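Local coordinates for GPI-anchored protein LLG1 (Arabidopsis thaliana, PDB 6A5D), which probably acts as a membrane-anchored co-receptor that helps receptor kinases perceive RALF signalling peptides, at residues C26-F30 with E31-Y35. Numbering follows the deposited sequence.
Sequences CPVNF and EFMNY. With NAG (2-acetamido-2-deoxy-beta-D-glucopyranose), chain C.
Asn29 and Phe30 turn the chain back onto Phe32 and Met33 in a short 3-10 turn, within the loop before helix 36-39. Two backbone hydrogen bonds close it, Phe32 N to Asn29 O (3.1 Å) and Met33 N to Phe30 O (3.3 Å). Phe30 O is gripped twice: Tyr35 OH donates to it at 2.7 Å, from the opposite face of the carbonyl plane to Met33 N, and this oxygen sits in the plane of the Tyr35 ring, at its edge. Replacing Tyr35 by a phenylalanine would probably leave Phe30 O with one of these two donors and the turn less firmly tied to the start of the helix.

Apolar contacts line the inner side. Val28 CG1 lies 3.6 Å above the centre of the Phe30 ring, while Met33 SD approaches the ring obliquely, 4.3 Å from its centroid, as a Met-aromatic contact. Met78 of helix 74-86 and Phe59 of helix 49-60 also pack on Phe30.

Water-mediated links hold the outer side. With its amide nearly perpendicular to the Phe32 ring, Asn29 presents OD1 to two waters, one accepting from Glu31 N and the other donating to Glu31 OE1 at 2.8 Å.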
ATOM      1  N   CYS A  26     -13.459   0.628   8.243  1.00 10.72           N
ATOM      2  CA  CYS A  26     -12.181  -0.004   8.530  1.00 10.89           C
ATOM      3  C   CYS A  26     -11.791   0.276   9.977  1.00 13.64           C
ATOM      4  O   CYS A  26     -11.821   1.441  10.402  1.00 13.61           O
ATOM      5  CB  CYS A  26     -11.093   0.542   7.613  1.00 11.57           C
ATOM      6  SG  CYS A  26      -9.556  -0.368   7.824  1.00 11.16           S
ATOM      7  N   PRO A  27     -11.442  -0.749  10.766  1.00 14.08           N
ATOM      8  CA  PRO A  27     -11.018  -0.493  12.152  1.00 13.22           C
ATOM      9  C   PRO A  27      -9.597   0.032  12.293  1.00 14.41           C
ATOM     10  O   PRO A  27      -9.242   0.496  13.387  1.00 16.18           O
ATOM     11  CB  PRO A  27     -11.162  -1.864  12.818  1.00 14.70           C
ATOM     12  CG  PRO A  27     -10.965  -2.835  11.715  1.00 16.64           C
ATOM     13  CD  PRO A  27     -11.521  -2.191  10.467  1.00 14.11           C
ATOM     14  N   VAL A  28      -8.775  -0.051  11.246  1.00 12.44           N
ATOM     15  CA  VAL A  28      -7.432   0.530  11.244  1.00 12.42           C
ATOM     16  C   VAL A  28      -7.528   2.006  10.896  1.00 13.60           C
ATOM     17  O   VAL A  28      -8.158   2.386   9.903  1.00 15.74           O
ATOM     18  CB  VAL A  28      -6.521  -0.215  10.249  1.00 11.08           C
ATOM     19  CG1 VAL A  28      -5.128   0.446  10.162  1.00 12.26           C
ATOM     20  CG2 VAL A  28      -6.410  -1.694  10.623  1.00 13.16           C
ATOM     21  N   ASN A  29      -6.920   2.849  11.726  1.00 12.24           N
ATOM     22  CA  ASN A  29      -7.035   4.302  11.558  1.00 12.64           C
ATOM     23  C   ASN A  29      -5.962   4.822  10.600  1.00 11.90           C
ATOM     24  O   ASN A  29      -5.014   5.515  10.977  1.00 12.76           O
ATOM     25  CB  ASN A  29      -6.979   5.015  12.900  1.00 14.82           C
ATOM     26  CG  ASN A  29      -7.565   6.415  12.837  1.00 15.50           C
ATOM     27  OD1 ASN A  29      -7.821   6.956  11.752  1.00 17.10           O
ATOM     28  ND2 ASN A  29      -7.768   7.017  14.004  1.00 20.55           N
ATOM     29  N   PHE A  30      -6.152   4.496   9.319  1.00 10.74           N
ATOM     30  CA  PHE A  30      -5.176   4.880   8.307  1.00 12.97           C
ATOM     31  C   PHE A  30      -4.970   6.385   8.251  1.00 11.05           C
ATOM     32  O   PHE A  30      -3.855   6.839   7.964  1.00 10.57           O
ATOM     33  CB  PHE A  30      -5.598   4.333   6.943  1.00 11.73           C
ATOM     34  CG  PHE A  30      -5.332   2.869   6.783  1.00  9.60           C
ATOM     35  CD1 PHE A  30      -4.041   2.429   6.633  1.00 10.69           C
ATOM     36  CD2 PHE A  30      -6.368   1.936   6.752  1.00 11.91           C
ATOM     37  CE1 PHE A  30      -3.754   1.083   6.482  1.00 10.66           C
ATOM     38  CE2 PHE A  30      -6.098   0.592   6.599  1.00 10.11           C
ATOM     39  CZ  PHE A  30      -4.788   0.158   6.460  1.00  8.78           C
ATOM     40  N   GLU A  31      -6.007   7.168   8.575  1.00 10.72           N
ATOM     41  CA  GLU A  31      -5.896   8.621   8.491  1.00 14.89           C
ATOM     42  C   GLU A  31      -4.706   9.155   9.277  1.00 14.56           C
ATOM     43  O   GLU A  31      -4.026  10.089   8.832  1.00 12.60           O
ATOM     44  CB  GLU A  31      -7.177   9.285   8.988  1.00 15.45           C
ATOM     45  CG  GLU A  31      -7.086  10.805   8.856  1.00 17.62           C
ATOM     46  CD  GLU A  31      -8.339  11.534   9.272  1.00 21.87           C
ATOM     47  OE1 GLU A  31      -9.322  10.872   9.653  1.00 20.94           O
ATOM     48  OE2 GLU A  31      -8.335  12.787   9.176  1.00 24.34           O
ATOM     49  N   PHE A  32      -4.419   8.557  10.429  1.00 14.96           N
ATOM     50  CA  PHE A  32      -3.435   9.097  11.355  1.00 12.08           C
ATOM     51  C   PHE A  32      -2.177   8.254  11.484  1.00 14.33           C
ATOM     52  O   PHE A  32      -1.372   8.480  12.395  1.00 12.73           O
ATOM     53  CB  PHE A  32      -4.071   9.396  12.714  1.00 17.53           C
ATOM     54  CG  PHE A  32      -5.013  10.556  12.669  1.00 18.56           C
ATOM     55  CD1 PHE A  32      -4.519  11.845  12.535  1.00 20.65           C
ATOM     56  CD2 PHE A  32      -6.383  10.365  12.700  1.00 18.67           C
ATOM     57  CE1 PHE A  32      -5.375  12.925  12.475  1.00 22.90           C
ATOM     58  CE2 PHE A  32      -7.247  11.454  12.635  1.00 20.16           C
ATOM     59  CZ  PHE A  32      -6.737  12.729  12.525  1.00 21.02           C
ATOM     60  N   MET A  33      -1.977   7.299  10.589  1.00 12.93           N
ATOM     61  CA  MET A  33      -0.768   6.501  10.611  1.00 13.27           C
ATOM     62  C   MET A  33       0.399   7.299  10.052  1.00 11.80           C
ATOM     63  O   MET A  33       0.251   8.405   9.515  1.00 11.89           O
ATOM     64  CB  MET A  33      -0.962   5.209   9.824  1.00 12.12           C
ATOM     65  CG  MET A  33      -1.911   4.286  10.551  1.00  9.92           C
ATOM     66  SD  MET A  33      -2.271   2.736   9.688  1.00 34.70           S
ATOM     67  CE  MET A  33      -0.639   1.983   9.612  1.00 12.16           C
ATOM     68  N   ASN A  34       1.576   6.720  10.189  1.00  9.85           N
ATOM     69  CA  ASN A  34       2.808   7.370   9.785  1.00 11.89           C
ATOM     70  C   ASN A  34       3.253   6.777   8.458  1.00 11.49           C
ATOM     71  O   ASN A  34       3.577   5.591   8.384  1.00 12.17           O
ATOM     72  CB  ASN A  34       3.875   7.192  10.865  1.00 12.36           C
ATOM     73  CG  ASN A  34       5.097   8.040  10.603  1.00 13.53           C
ATOM     74  OD1 ASN A  34       5.539   8.148   9.470  1.00 12.75           O
ATOM     75  ND2 ASN A  34       5.641   8.659  11.643  1.00 13.97           N
ATOM     76  N   TYR A  35       3.287   7.614   7.424  1.00 10.40           N
ATOM     77  CA  TYR A  35       3.567   7.195   6.059  1.00 10.34           C
ATOM     78  C   TYR A  35       5.018   7.429   5.658  1.00 11.32           C
ATOM     79  O   TYR A  35       5.369   7.212   4.490  1.00 12.31           O
ATOM     80  CB  TYR A  35       2.592   7.875   5.081  1.00 11.03           C
ATOM     81  CG  TYR A  35       1.197   7.345   5.258  1.00 10.26           C
ATOM     82  CD1 TYR A  35       0.406   7.783   6.320  1.00 12.42           C
ATOM     83  CD2 TYR A  35       0.691   6.378   4.403  1.00 12.04           C
ATOM     84  CE1 TYR A  35      -0.859   7.274   6.517  1.00 10.65           C
ATOM     85  CE2 TYR A  35      -0.563   5.860   4.591  1.00 10.79           C
ATOM     86  CZ  TYR A  35      -1.339   6.308   5.646  1.00 11.87           C
ATOM     87  OH  TYR A  35      -2.587   5.777   5.825  1.00 12.88           O
TER
HETATM   88  C1  NAG C   1       6.790   9.515  11.460  1.00 14.34           C
HETATM   89  C2  NAG C   1       6.686  10.719  12.426  1.00 14.35           C
HETATM   90  C3  NAG C   1       7.966  11.562  12.397  1.00 15.09           C
HETATM   91  C4  NAG C   1       9.208  10.693  12.524  1.00 13.43           C
HETATM   92  C5  NAG C   1       9.163   9.603  11.469  1.00 13.10           C
HETATM   93  C6  NAG C   1      10.361   8.692  11.538  1.00 11.98           C
HETATM   94  C7  NAG C   1       4.455  11.711  12.830  1.00 19.78           C
HETATM   95  C8  NAG C   1       3.428  12.660  12.291  1.00 24.03           C
HETATM   96  N2  NAG C   1       5.549  11.556  12.076  1.00 16.05           N
HETATM   97  O3  NAG C   1       7.920  12.491  13.475  1.00 14.18           O
HETATM   98  O4  NAG C   1      10.389  11.476  12.377  1.00 16.48           O
HETATM   99  O5  NAG C   1       8.003   8.796  11.705  1.00 12.43           O
HETATM  100  O6  NAG C   1      10.343   7.745  10.483  1.00 14.20           O
HETATM  101  O7  NAG C   1       4.296  11.111  13.893  1.00 23.58           O
HETATM  102  O   HOH W   1      -8.837   6.385   8.765  1.00 16.61           O
HETATM  103  O   HOH W   2      -9.700   8.830  11.504  1.00 23.35           O